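Extracellular solute-binding protein, family 1 (Bifidobacterium longum subsp. infantis ATCC 15697, PDB 3QUF) probably captures a solute, perhaps a carbohydrate, outside the cell membrane and passes it to an ABC transporter for uptake. Local coordinates at residues D210-K215 against N371-P376; P224-W229 against D399-L404; I277-A282 against P351-D356; S135-A140 against F367-W372. One frame throughout, in Å; residues are numbered along the deposited sequence.

Interaction 1: residues D210-K215 against N371-P376; sequences DIWSGK and NWPKSP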
loop_
_atom_site.group_PDB
_atom_site.type_symbol
_atom_site.label_atom_id
_atom_site.label_comp_id
_atom_site.label_asym_id
_atom_site.label_seq_id
_atom_site.Cartn_x
_atom_site.Cartn_y
_atom_site.Cartn_z
ATOM N N ASP A 210 -0.608 -14.038 -10.844
ATOM C CA ASP A 210 -1.228 -15.200 -11.554
ATOM C C ASP A 210 -2.650 -14.829 -11.995
ATOM O O ASP A 210 -3.068 -15.182 -13.112
ATOM C CB ASP A 210 -1.296 -16.482 -10.704
ATOM C CG ASP A 210 0.070 -17.164 -10.522
ATOM O OD1 ASP A 210 1.002 -16.814 -11.268
ATOM O OD2 ASP A 210 0.194 -18.062 -9.651
ATOM N N ILE A 211 -3.386 -14.121 -11.139
ATOM C CA ILE A 211 -4.709 -13.631 -11.537
ATOM C C ILE A 211 -4.593 -12.586 -12.641
ATOM O O ILE A 211 -5.293 -12.671 -13.666
ATOM C CB ILE A 211 -5.540 -13.147 -10.343
ATOM C CG1 ILE A 211 -5.844 -14.332 -9.430
ATOM C CG2 ILE A 211 -6.865 -12.481 -10.804
ATOM C CD1 ILE A 211 -6.433 -13.945 -8.064
ATOM N N TRP A 212 -3.698 -11.627 -12.489
ATOM C CA TRP A 212 -3.620 -10.542 -13.471
ATOM C C TRP A 212 -3.250 -11.098 -14.842
ATOM O O TRP A 212 -3.749 -10.629 -15.857
ATOM C CB TRP A 212 -2.616 -9.480 -13.083
ATOM C CG TRP A 212 -2.617 -8.956 -11.684
ATOM C CD1 TRP A 212 -1.554 -8.542 -11.028
ATOM C CD2 TRP A 212 -3.759 -8.682 -10.823
ATOM N NE1 TRP A 212 -1.888 -8.075 -9.793
ATOM C CE2 TRP A 212 -3.250 -8.147 -9.645
ATOM C CE3 TRP A 212 -5.142 -8.875 -10.942
ATOM C CZ2 TRP A 212 -4.064 -7.745 -8.568
ATOM C CZ3 TRP A 212 -5.947 -8.504 -9.855
ATOM C CH2 TRP A 212 -5.397 -7.933 -8.706
ATOM N N SER A 213 -2.402 -12.120 -14.857
ATOM C CA SER A 213 -1.911 -12.675 -16.124
ATOM C C SER A 213 -2.824 -13.747 -16.713
ATOM O O SER A 213 -2.542 -14.247 -17.807
ATOM C CB SER A 213 -0.515 -13.248 -15.924
ATOM O OG SER A 213 -0.582 -14.359 -15.080
ATOM N N GLY A 214 -3.905 -14.103 -16.013
ATOM C CA GLY A 214 -4.883 -15.082 -16.485
ATOM C C GLY A 214 -4.502 -16.521 -16.197
ATOM O O GLY A 214 -5.213 -17.450 -16.606
ATOM N N LYS A 215 -3.394 -16.722 -15.488
ATOM C CA LYS A 215 -2.922 -18.075 -15.141
ATOM C C LYS A 215 -3.694 -18.677 -13.965
ATOM O O LYS A 215 -3.645 -19.899 -13.722
ATOM C CB LYS A 215 -1.423 -18.049 -14.809
ATOM C CG LYS A 215 -0.500 -17.489 -15.911
ATOM C CD LYS A 215 -0.127 -18.552 -16.888
ATOM C CE LYS A 215 0.678 -18.006 -18.043
ATOM N NZ LYS A 215 1.004 -19.141 -18.939
ATOM N N ASN A 371 -3.345 -4.021 -5.611
ATOM C CA ASN A 371 -3.310 -2.843 -6.493
ATOM C C ASN A 371 -3.779 -3.300 -7.873
ATOM O O ASN A 371 -2.985 -3.688 -8.753
ATOM C CB ASN A 371 -1.903 -2.207 -6.499
ATOM C CG ASN A 371 -1.579 -1.481 -5.215
ATOM O OD1 ASN A 371 -0.551 -1.747 -4.546
ATOM N ND2 ASN A 371 -2.427 -0.580 -4.860
ATOM N N TRP A 372 -5.090 -3.316 -8.076
ATOM C CA TRP A 372 -5.672 -3.914 -9.262
ATOM C C TRP A 372 -5.123 -3.236 -10.533
ATOM O O TRP A 372 -5.083 -2.015 -10.585
ATOM C CB TRP A 372 -7.167 -3.715 -9.308
ATOM C CG TRP A 372 -7.879 -3.847 -7.980
ATOM C CD1 TRP A 372 -8.113 -2.858 -7.093
ATOM C CD2 TRP A 372 -8.461 -5.030 -7.425
ATOM N NE1 TRP A 372 -8.802 -3.339 -6.010
ATOM C CE2 TRP A 372 -9.037 -4.672 -6.196
ATOM C CE3 TRP A 372 -8.599 -6.343 -7.868
ATOM C CZ2 TRP A 372 -9.732 -5.578 -5.408
ATOM C CZ3 TRP A 372 -9.276 -7.241 -7.066
ATOM C CH2 TRP A 372 -9.805 -6.861 -5.859
ATOM N N PRO A 373 -4.719 -4.014 -11.539
ATOM C CA PRO A 373 -4.212 -3.362 -12.756
ATOM C C PRO A 373 -5.240 -2.868 -13.738
ATOM O O PRO A 373 -4.889 -2.245 -14.750
ATOM C CB PRO A 373 -3.327 -4.443 -13.394
ATOM C CG PRO A 373 -3.902 -5.708 -12.921
ATOM C CD PRO A 373 -4.311 -5.424 -11.497
ATOM N N LYS A 374 -6.495 -3.210 -13.509
ATOM C CA LYS A 374 -7.591 -2.726 -14.346
ATOM C C LYS A 374 -8.678 -2.241 -13.420
ATOM O O LYS A 374 -8.881 -2.853 -12.385
ATOM C CB LYS A 374 -8.146 -3.850 -15.203
ATOM C CG LYS A 374 -7.127 -4.527 -16.085
ATOM C CD LYS A 374 -7.692 -5.708 -16.879
ATOM C CE LYS A 374 -6.646 -6.136 -17.944
ATOM N NZ LYS A 374 -6.931 -7.436 -18.613
ATOM N N SER A 375 -9.344 -1.140 -13.793
ATOM C CA SER A 375 -10.563 -0.610 -13.118
ATOM C C SER A 375 -10.538 -0.775 -11.586
ATOM O O SER A 375 -11.343 -1.520 -11.013
ATOM C CB SER A 375 -11.828 -1.254 -13.695
ATOM O OG SER A 375 -11.963 -1.083 -15.110
ATOM N N PRO A 376 -9.567 -0.152 -10.937
ATOM C CA PRO A 376 -9.376 -0.404 -9.530
ATOM C C PRO A 376 -10.563 0.051 -8.682
ATOM O O PRO A 376 -10.886 -0.587 -7.688
ATOM C CB PRO A 376 -8.118 0.386 -9.177
ATOM C CG PRO A 376 -7.698 1.095 -10.407
ATOM C CD PRO A 376 -8.433 0.595 -11.533
#
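The pyrrolidine of Pro-373 lies over one face of the Trp-212 indole, the two side chains crossing at about a right angle. Pro-373 CD sits 3.4 Å from the centroid of the six-membered ring of Trp-212 and only 13° off its normal, a CH-pi contact over the ring centre. Pro-373 CG extends the cover toward the five-membered ring, 3.6 Å from Trp-212 CD2. At the benzo end the second tryptophan joins at a slant: Trp-372 CE3 comes 3.7 Å from Trp-212 CH2, although the CB of Trp-372 starts off away from the helix. Trp-212 closes the short helix 209-212, which ends in a Schellman motif with Gly-214 at positive phi, while the partner loop connects strand 367-368 to helix 376-391. Both belong to one lobe of the two-lobed solute-binding protein fold; Asn-371 O and Pro-373 O bond to Arg-94 and Thr-95 of the lobe holding the N terminus. The rotation of the Trp-212 indole is further fixed by its NE1, bonded to Asp-206 OD1, and that of the Trp-372 indole by its NE1, bonded to Ser-380 OG. With chi1 at -47° Trp-212 keeps CG beside its own backbone N, and its indole reaches across to the proline from there. Trp-408 of helix 397-408 also packs on both Trp-212 and Pro-373.

Interaction 2: residues P224-W229 against D399-L404; sequences PVFKRW and DAAKAL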
loop_
_atom_site.group_PDB
_atom_site.type_symbol
_atom_site.label_atom_id
_atom_site.label_comp_id
_atom_site.label_asym_id
_atom_site.label_seq_id
_atom_site.Cartn_x
_atom_site.Cartn_y
_atom_site.Cartn_z
ATOM N N PRO A 224 -9.707 -19.893 -0.737
ATOM C CA PRO A 224 -9.173 -20.430 0.525
ATOM C C PRO A 224 -8.877 -19.374 1.572
ATOM O O PRO A 224 -8.943 -19.644 2.765
ATOM C CB PRO A 224 -7.882 -21.125 0.115
ATOM C CG PRO A 224 -7.531 -20.614 -1.231
ATOM C CD PRO A 224 -8.839 -20.189 -1.890
ATOM N N VAL A 225 -8.574 -18.170 1.114
ATOM C CA VAL A 225 -8.302 -17.065 2.021
ATOM C C VAL A 225 -9.597 -16.538 2.585
ATOM O O VAL A 225 -9.720 -16.340 3.796
ATOM C CB VAL A 225 -7.448 -15.966 1.346
ATOM C CG1 VAL A 225 -7.051 -14.840 2.372
ATOM C CG2 VAL A 225 -6.200 -16.589 0.731
ATOM N N PHE A 226 -10.602 -16.396 1.742
ATOM C CA PHE A 226 -11.923 -16.017 2.199
ATOM C C PHE A 226 -12.450 -17.054 3.211
ATOM O O PHE A 226 -13.134 -16.688 4.149
ATOM C CB PHE A 226 -12.913 -15.939 1.051
ATOM C CG PHE A 226 -12.941 -14.614 0.287
ATOM C CD1 PHE A 226 -13.033 -13.396 0.940
ATOM C CD2 PHE A 226 -12.952 -14.617 -1.095
ATOM C CE1 PHE A 226 -13.106 -12.185 0.205
ATOM C CE2 PHE A 226 -13.038 -13.436 -1.820
ATOM C CZ PHE A 226 -13.116 -12.221 -1.162
ATOM N N LYS A 227 -12.151 -18.330 2.998
ATOM C CA LYS A 227 -12.620 -19.388 3.912
ATOM C C LYS A 227 -12.065 -19.176 5.313
ATOM O O LYS A 227 -12.780 -19.346 6.312
ATOM C CB LYS A 227 -12.236 -20.790 3.428
ATOM C CG LYS A 227 -13.026 -21.330 2.250
ATOM C CD LYS A 227 -12.828 -22.874 2.124
ATOM C CE LYS A 227 -13.387 -23.474 0.809
ATOM N NZ LYS A 227 -14.750 -23.009 0.438
ATOM N N ARG A 228 -10.778 -18.849 5.400
ATOM C CA ARG A 228 -10.150 -18.644 6.689
ATOM C C ARG A 228 -10.609 -17.328 7.300
ATOM O O ARG A 228 -10.865 -17.234 8.507
ATOM C CB ARG A 228 -8.634 -18.718 6.572
ATOM C CG ARG A 228 -8.134 -20.071 6.078
ATOM C CD ARG A 228 -8.658 -21.239 6.966
ATOM N NE ARG A 228 -8.337 -21.016 8.379
ATOM C CZ ARG A 228 -9.118 -21.324 9.423
ATOM N NH1 ARG A 228 -10.307 -21.851 9.251
ATOM N NH2 ARG A 228 -8.705 -21.066 10.665
ATOM N N TRP A 229 -10.775 -16.321 6.459
ATOM C CA TRP A 229 -11.315 -15.036 6.923
ATOM C C TRP A 229 -12.774 -15.212 7.392
ATOM O O TRP A 229 -13.130 -14.702 8.452
ATOM C CB TRP A 229 -11.188 -13.970 5.805
ATOM C CG TRP A 229 -11.187 -12.553 6.268
ATOM C CD1 TRP A 229 -10.218 -11.922 6.941
ATOM C CD2 TRP A 229 -12.231 -11.592 6.070
ATOM N NE1 TRP A 229 -10.567 -10.607 7.174
ATOM C CE2 TRP A 229 -11.792 -10.378 6.632
ATOM C CE3 TRP A 229 -13.471 -11.629 5.439
ATOM C CZ2 TRP A 229 -12.560 -9.228 6.630
ATOM C CZ3 TRP A 229 -14.225 -10.475 5.414
ATOM C CH2 TRP A 229 -13.771 -9.292 6.022
ATOM N N ASP A 399 -18.635 -18.220 -3.147
ATOM C CA ASP A 399 -19.529 -17.267 -3.831
ATOM C C ASP A 399 -18.879 -15.895 -3.976
ATOM O O ASP A 399 -19.014 -15.252 -5.017
ATOM C CB ASP A 399 -20.856 -17.073 -3.084
ATOM C CG ASP A 399 -21.757 -18.321 -3.088
ATOM O OD1 ASP A 399 -21.744 -19.116 -4.082
ATOM O OD2 ASP A 399 -22.506 -18.476 -2.077
ATOM N N ALA A 400 -18.225 -15.421 -2.922
ATOM C CA ALA A 400 -17.512 -14.140 -2.978
ATOM C C ALA A 400 -16.435 -14.166 -4.049
ATOM O O ALA A 400 -16.318 -13.233 -4.849
ATOM C CB ALA A 400 -16.888 -13.809 -1.630
ATOM N N ALA A 401 -15.646 -15.238 -4.081
ATOM C CA ALA A 401 -14.602 -15.359 -5.086
ATOM C C ALA A 401 -15.172 -15.435 -6.508
ATOM O O ALA A 401 -14.630 -14.817 -7.420
ATOM C CB ALA A 401 -13.687 -16.547 -4.782
ATOM N N LYS A 402 -16.279 -16.154 -6.678
ATOM C CA LYS A 402 -16.914 -16.275 -7.989
ATOM C C LYS A 402 -17.417 -14.907 -8.450
ATOM O O LYS A 402 -17.325 -14.584 -9.646
ATOM C CB LYS A 402 -18.061 -17.289 -7.970
ATOM C CG LYS A 402 -17.600 -18.760 -7.822
ATOM C CD LYS A 402 -18.790 -19.728 -7.715
ATOM C CE LYS A 402 -18.419 -21.127 -8.199
ATOM N NZ LYS A 402 -19.584 -22.087 -8.114
ATOM N N ALA A 403 -17.939 -14.101 -7.516
ATOM C CA ALA A 403 -18.390 -12.741 -7.872
ATOM C C ALA A 403 -17.249 -11.844 -8.352
ATOM O O ALA A 403 -17.387 -11.084 -9.309
ATOM C CB ALA A 403 -19.131 -12.093 -6.724
ATOM N N LEU A 404 -16.101 -11.938 -7.689
ATOM C CA LEU A 404 -14.916 -11.229 -8.130
ATOM C C LEU A 404 -14.459 -11.685 -9.530
ATOM O O LEU A 404 -14.136 -10.860 -10.352
ATOM C CB LEU A 404 -13.785 -11.361 -7.115
ATOM C CG LEU A 404 -13.976 -10.565 -5.807
ATOM C CD1 LEU A 404 -12.876 -10.898 -4.824
ATOM C CD2 LEU A 404 -14.001 -9.066 -6.063
#
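Two roughly antiparallel helices, 223-234 and 397-408, meet through one aromatic knob, Phe-226, set against Ala-400, Ala-401 and Leu-404. The axes of the short segments approach to 9.9 Å at 139° between their N-to-C directions. Ala-400 CB lies over one face of the Phe-226 ring, offset toward the rim, 4.1 Å from the centroid in a CH-pi contact. Leu-404 CD1 comes instead to the ring edge, near the plane, 3.9 Å from Phe-226 CZ. Phe-226 CD2 stands 4.2 Å from Ala-401 CB. With Ala-397, which the phenylalanine also touches, these residues have the i, i+3, i+4, i+7 spacing of a knobs-into-holes socket; three of the four are alanines, whose short side chains let the ring settle close to the helix backbone. The contact is buried, and no hydrogen bond crosses it. Phe-190 of helix 188-199 stacks on the Phe-226 ring, and Ile-390 of helix 376-391 touches both Phe-226 and Ala-400.

Interaction 3: residues I277-A282 against P351-D356; sequences IDFGVA and PAELKD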
loop_
_atom_site.group_PDB
_atom_site.type_symbol
_atom_site.label_atom_id
_atom_site.label_comp_id
_atom_site.label_asym_id
_atom_site.label_seq_id
_atom_site.Cartn_x
_atom_site.Cartn_y
_atom_site.Cartn_z
ATOM N N ILE A 277 -3.643 3.857 26.342
ATOM C CA ILE A 277 -3.473 2.458 25.981
ATOM C C ILE A 277 -1.999 2.042 25.914
ATOM O O ILE A 277 -1.194 2.667 25.232
ATOM C CB ILE A 277 -4.112 2.119 24.610
ATOM C CG1 ILE A 277 -5.560 2.630 24.534
ATOM C CG2 ILE A 277 -4.030 0.592 24.370
ATOM C CD1 ILE A 277 -6.467 2.144 25.660
ATOM N N ASP A 278 -1.675 0.966 26.622
ATOM C CA ASP A 278 -0.399 0.295 26.457
ATOM C C ASP A 278 -0.543 -0.603 25.216
ATOM O O ASP A 278 -1.064 -1.697 25.313
ATOM C CB ASP A 278 -0.076 -0.550 27.689
ATOM C CG ASP A 278 1.346 -1.125 27.665
ATOM O OD1 ASP A 278 2.132 -0.733 26.781
ATOM O OD2 ASP A 278 1.657 -1.974 28.549
ATOM N N PHE A 279 -0.108 -0.103 24.084
ATOM C CA PHE A 279 -0.315 -0.807 22.791
ATOM C C PHE A 279 0.972 -1.383 22.193
ATOM O O PHE A 279 2.048 -0.840 22.376
ATOM C CB PHE A 279 -0.994 0.131 21.784
ATOM C CG PHE A 279 -0.087 1.209 21.219
ATOM C CD1 PHE A 279 0.095 2.411 21.895
ATOM C CD2 PHE A 279 0.591 1.021 20.026
ATOM C CE1 PHE A 279 0.938 3.396 21.374
ATOM C CE2 PHE A 279 1.432 2.000 19.496
ATOM C CZ PHE A 279 1.601 3.195 20.179
ATOM N N GLY A 280 0.837 -2.484 21.449
ATOM C CA GLY A 280 1.937 -3.002 20.658
ATOM C C GLY A 280 1.538 -3.050 19.201
ATOM O O GLY A 280 0.389 -2.771 18.870
ATOM N N VAL A 281 2.497 -3.360 18.324
ATOM C CA VAL A 281 2.248 -3.418 16.898
ATOM C C VAL A 281 2.797 -4.714 16.334
ATOM O O VAL A 281 4.008 -4.948 16.439
ATOM C CB VAL A 281 2.893 -2.241 16.124
ATOM C CG1 VAL A 281 2.535 -2.311 14.652
ATOM C CG2 VAL A 281 2.422 -0.896 16.736
ATOM N N ALA A 282 1.936 -5.491 15.671
ATOM C CA ALA A 282 2.312 -6.807 15.180
ATOM C C ALA A 282 1.976 -6.912 13.709
ATOM O O ALA A 282 1.052 -6.249 13.249
ATOM C CB ALA A 282 1.530 -7.873 15.947
ATOM N N PRO A 351 10.004 4.707 14.779
ATOM C CA PRO A 351 9.513 4.759 16.145
ATOM C C PRO A 351 9.635 3.398 16.779
ATOM O O PRO A 351 9.374 2.392 16.111
ATOM C CB PRO A 351 8.043 5.163 15.968
ATOM C CG PRO A 351 8.012 5.895 14.701
ATOM C CD PRO A 351 9.019 5.226 13.815
ATOM N N ALA A 352 10.018 3.354 18.056
ATOM C CA ALA A 352 10.198 2.107 18.800
ATOM C C ALA A 352 9.086 1.089 18.606
ATOM O O ALA A 352 9.334 -0.109 18.433
ATOM C CB ALA A 352 10.363 2.384 20.302
ATOM N N GLU A 353 7.847 1.563 18.646
ATOM C CA GLU A 353 6.706 0.664 18.565
ATOM C C GLU A 353 6.647 -0.030 17.184
ATOM O O GLU A 353 6.049 -1.102 17.073
ATOM C CB GLU A 353 5.405 1.444 18.795
ATOM C CG GLU A 353 5.318 2.108 20.164
ATOM C CD GLU A 353 5.963 3.526 20.271
ATOM O OE1 GLU A 353 6.737 3.973 19.392
ATOM O OE2 GLU A 353 5.655 4.210 21.276
ATOM N N LEU A 354 7.220 0.596 16.160
ATOM C CA LEU A 354 7.157 0.056 14.805
ATOM C C LEU A 354 8.453 -0.669 14.412
ATOM O O LEU A 354 8.604 -1.099 13.278
ATOM C CB LEU A 354 6.893 1.193 13.823
ATOM C CG LEU A 354 5.528 1.867 13.919
ATOM C CD1 LEU A 354 5.495 3.110 13.046
ATOM C CD2 LEU A 354 4.470 0.893 13.501
ATOM N N LYS A 355 9.401 -0.811 15.346
ATOM C CA LYS A 355 10.705 -1.347 14.938
ATOM C C LYS A 355 10.594 -2.725 14.325
ATOM O O LYS A 355 11.161 -2.934 13.261
ATOM C CB LYS A 355 11.678 -1.413 16.101
ATOM C CG LYS A 355 13.078 -1.865 15.658
ATOM C CD LYS A 355 14.032 -1.912 16.839
ATOM C CE LYS A 355 15.452 -2.312 16.407
ATOM N NZ LYS A 355 15.906 -1.493 15.264
ATOM N N ASP A 356 9.864 -3.638 14.962
ATOM C CA ASP A 356 9.630 -5.023 14.430
ATOM C C ASP A 356 9.018 -4.979 13.043
ATOM O O ASP A 356 9.549 -5.575 12.084
ATOM C CB ASP A 356 8.761 -5.853 15.400
ATOM C CG ASP A 356 8.489 -7.334 14.910
ATOM O OD1 ASP A 356 9.411 -8.035 14.403
ATOM O OD2 ASP A 356 7.331 -7.819 15.079
HETATM O O HOH W 1 6.527 -3.301 15.352
HETATM O O HOH W 2 5.210 -2.680 19.243
HETATM O O HOH W 3 5.472 -6.821 16.869
#
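Val-281 points toward the turn 351-354, its CB 3.5 Å from Glu-353 O. Its two methyl groups divide the work: CG2 of Val-281 stays by the same carbonyl oxygen, and CG1 reaches Leu-354 CD2 at 3.9 Å. Beside it CZ of Phe-279 lies 3.9 Å from CG of Glu-353, the aliphatic part of the glutamate approaching the ring obliquely. Glu-353 O also accepts two water hydrogens, at 2.8 Å each: water 2 takes the N-H of Val-281, 2.9 Å from its N, and water 1 donates to Val-281 O at 3.2 Å. The waters thus occupy the edge of strand 279-282 that faces away from strand 135-144, with which Gly-280 and Ala-282 pair in the antiparallel part of the sheet. Further out, the Glu-353 chain bends at chi2 (86°), and its carboxylate lies nearly parallel to the Phe-279 ring plane, with OE2 bonded to Gln-273 NE2. Leu-269 of helix 269-274 packs against both Phe-279 and Leu-354.

Interaction 4: residues S135-A140 against F367-W372; sequences SAWVGA and FYWVNW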
loop_
_atom_site.group_PDB
_atom_site.type_symbol
_atom_site.label_atom_id
_atom_site.label_comp_id
_atom_site.label_asym_id
_atom_site.label_seq_id
_atom_site.Cartn_x
_atom_site.Cartn_y
_atom_site.Cartn_z
ATOM N N SER A 135 9.268 5.545 -2.152
ATOM C CA SER A 135 8.708 5.606 -0.813
ATOM C C SER A 135 7.473 4.747 -0.739
ATOM O O SER A 135 6.899 4.372 -1.769
ATOM C CB SER A 135 8.388 7.036 -0.427
ATOM O OG SER A 135 7.448 7.550 -1.305
ATOM N N ALA A 136 7.065 4.430 0.491
ATOM C CA ALA A 136 6.003 3.464 0.722
ATOM C C ALA A 136 5.290 3.805 2.008
ATOM O O ALA A 136 5.815 4.471 2.894
ATOM C CB ALA A 136 6.571 2.044 0.815
ATOM N N TRP A 137 4.078 3.310 2.096
ATOM C CA TRP A 137 3.324 3.301 3.327
ATOM C C TRP A 137 3.197 1.870 3.829
ATOM O O TRP A 137 3.328 0.918 3.044
ATOM C CB TRP A 137 1.935 3.865 3.057
ATOM C CG TRP A 137 1.100 3.024 2.123
ATOM C CD1 TRP A 137 1.040 3.092 0.750
ATOM C CD2 TRP A 137 0.205 1.962 2.493
ATOM N NE1 TRP A 137 0.214 2.123 0.248
ATOM C CE2 TRP A 137 -0.348 1.441 1.296
ATOM C CE3 TRP A 137 -0.195 1.422 3.711
ATOM C CZ2 TRP A 137 -1.234 0.380 1.297
ATOM C CZ3 TRP A 137 -1.099 0.356 3.710
ATOM C CH2 TRP A 137 -1.599 -0.150 2.511
ATOM N N VAL A 138 2.883 1.742 5.114
ATOM C CA VAL A 138 2.641 0.444 5.726
ATOM C C VAL A 138 1.462 0.475 6.677
ATOM O O VAL A 138 1.039 1.536 7.165
ATOM C CB VAL A 138 3.874 -0.065 6.456
ATOM C CG1 VAL A 138 5.026 -0.291 5.477
ATOM C CG2 VAL A 138 4.243 0.865 7.608
ATOM N N GLY A 139 0.894 -0.697 6.912
ATOM C CA GLY A 139 -0.167 -0.870 7.885
ATOM C C GLY A 139 -0.002 -2.221 8.573
ATOM O O GLY A 139 0.559 -3.169 7.999
ATOM N N ALA A 140 -0.544 -2.333 9.778
ATOM C CA ALA A 140 -0.347 -3.546 10.586
ATOM C C ALA A 140 -1.373 -3.597 11.713
ATOM O O ALA A 140 -2.289 -2.770 11.744
ATOM C CB ALA A 140 1.110 -3.569 11.139
ATOM N N PHE A 367 5.529 -6.820 2.594
ATOM C CA PHE A 367 4.393 -5.927 2.601
ATOM C C PHE A 367 3.657 -6.051 1.270
ATOM O O PHE A 367 4.275 -6.274 0.212
ATOM C CB PHE A 367 4.808 -4.473 2.866
ATOM C CG PHE A 367 5.750 -3.883 1.821
ATOM C CD1 PHE A 367 7.121 -4.012 1.958
ATOM C CD2 PHE A 367 5.248 -3.128 0.772
ATOM C CE1 PHE A 367 7.976 -3.468 1.026
ATOM C CE2 PHE A 367 6.099 -2.571 -0.176
ATOM C CZ PHE A 367 7.466 -2.731 -0.027
ATOM N N TYR A 368 2.343 -5.877 1.306
ATOM C CA TYR A 368 1.533 -6.041 0.117
ATOM C C TYR A 368 0.219 -5.284 0.262
ATOM O O TYR A 368 -0.256 -5.089 1.363
ATOM C CB TYR A 368 1.252 -7.534 -0.151
ATOM C CG TYR A 368 0.486 -7.791 -1.416
ATOM C CD1 TYR A 368 1.028 -7.450 -2.643
ATOM C CD2 TYR A 368 -0.829 -8.310 -1.395
ATOM C CE1 TYR A 368 0.354 -7.659 -3.829
ATOM C CE2 TYR A 368 -1.482 -8.582 -2.548
ATOM C CZ TYR A 368 -0.899 -8.217 -3.788
ATOM O OH TYR A 368 -1.542 -8.415 -4.972
ATOM N N TRP A 369 -0.335 -4.900 -0.876
ATOM C CA TRP A 369 -1.679 -4.379 -0.996
ATOM C C TRP A 369 -2.203 -4.818 -2.371
ATOM O O TRP A 369 -1.423 -4.959 -3.309
ATOM C CB TRP A 369 -1.672 -2.840 -0.866
ATOM C CG TRP A 369 -3.055 -2.294 -0.641
ATOM C CD1 TRP A 369 -3.803 -1.542 -1.512
ATOM C CD2 TRP A 369 -3.848 -2.450 0.540
ATOM N NE1 TRP A 369 -5.023 -1.235 -0.946
ATOM C CE2 TRP A 369 -5.075 -1.797 0.310
ATOM C CE3 TRP A 369 -3.654 -3.117 1.760
ATOM C CZ2 TRP A 369 -6.085 -1.767 1.261
ATOM C CZ3 TRP A 369 -4.647 -3.084 2.686
ATOM C CH2 TRP A 369 -5.861 -2.415 2.431
ATOM N N VAL A 370 -3.505 -5.065 -2.485
ATOM C CA VAL A 370 -4.083 -5.442 -3.784
ATOM C C VAL A 370 -4.237 -4.178 -4.653
ATOM O O VAL A 370 -5.159 -3.371 -4.441
ATOM C CB VAL A 370 -5.410 -6.169 -3.659
ATOM C CG1 VAL A 370 -5.932 -6.574 -5.059
ATOM C CG2 VAL A 370 -5.252 -7.510 -2.819
ATOM N N ASN A 371 -3.345 -4.021 -5.611
ATOM C CA ASN A 371 -3.310 -2.843 -6.493
ATOM C C ASN A 371 -3.779 -3.300 -7.873
ATOM O O ASN A 371 -2.985 -3.688 -8.753
ATOM C CB ASN A 371 -1.903 -2.207 -6.499
ATOM C CG ASN A 371 -1.579 -1.481 -5.215
ATOM O OD1 ASN A 371 -0.551 -1.747 -4.546
ATOM N ND2 ASN A 371 -2.427 -0.580 -4.860
ATOM N N TRP A 372 -5.090 -3.316 -8.076
ATOM C CA TRP A 372 -5.672 -3.914 -9.262
ATOM C C TRP A 372 -5.123 -3.236 -10.533
ATOM O O TRP A 372 -5.083 -2.015 -10.585
ATOM C CB TRP A 372 -7.167 -3.715 -9.308
ATOM C CG TRP A 372 -7.879 -3.847 -7.980
ATOM C CD1 TRP A 372 -8.113 -2.858 -7.093
ATOM C CD2 TRP A 372 -8.461 -5.030 -7.425
ATOM N NE1 TRP A 372 -8.802 -3.339 -6.010
ATOM C CE2 TRP A 372 -9.037 -4.672 -6.196
ATOM C CE3 TRP A 372 -8.599 -6.343 -7.868
ATOM C CZ2 TRP A 372 -9.732 -5.578 -5.408
ATOM C CZ3 TRP A 372 -9.276 -7.241 -7.066
ATOM C CH2 TRP A 372 -9.805 -6.861 -5.859
HETATM O O HOH W 4 -0.997 0.401 -2.406
#
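Trp-137 meets Trp-369 edge to face through the far end of its benzo ring. Its CB leaves the strand away from the partner segment; chi1 of 65° then sets CG between the backbone N and the carbonyl carbon, and from there the ring turns back across to Trp-369. On the pyrrole side NE1 of Trp-137 gives a weak hydrogen bond to water 4, 3.4 Å away near the ring plane, and that water accepts a second one from Asn-371 ND2 at 3.0 Å. Next along the rim, CZ2 of Trp-137 comes 3.8 Å from Trp-369 CG and 3.9 Å from Trp-369 CB. The farthest carbon, CH2 of Trp-137, stands over the Trp-369 face, offset toward its rim, 3.7 Å from Trp-369 CE3. The result is a T-shaped pair with planes at 74° and centroids of the Trp-137 six-membered and Trp-369 five-membered rings 5.3 Å apart. Strands 135-144 and 367-368 both pair with strand 295-305, and Asn-296 of that strand touches both tryptophans. The pair lies at the middle of the two-lobed fold, where proteins of this family generally have their solute cleft, so the aromatic surfaces could help line it. Asn-371 ND2 also sits at the Trp-369 ring edge, in its plane, while Gln-185 and Thr-191 touch the same tryptophan.

Interactions 1 and 4 end on one continuous run of chain, sharing Asn-371 and Trp-372, and they touch where Trp-212 CH2 meets Val-370 CG1 at 3.9 Å. Interaction 4, at the chain's centre, probably lies nearest the solute cleft expected for this family, with interaction 1 about 16 Å from it between centres. It also meets interaction 3 through the common sheet: Ala-282 O lies 3.4 Å from Ala-140 CB. Interaction 2 has its centre about 16 Å from that of interaction 1, yet helix 397-408 joins them by carrying Trp-408 to the first. Interactions 2 and 3 do not touch. An acetic acid, probably from crystallisation, is bound about 6 Å from the Pro-373 side chain.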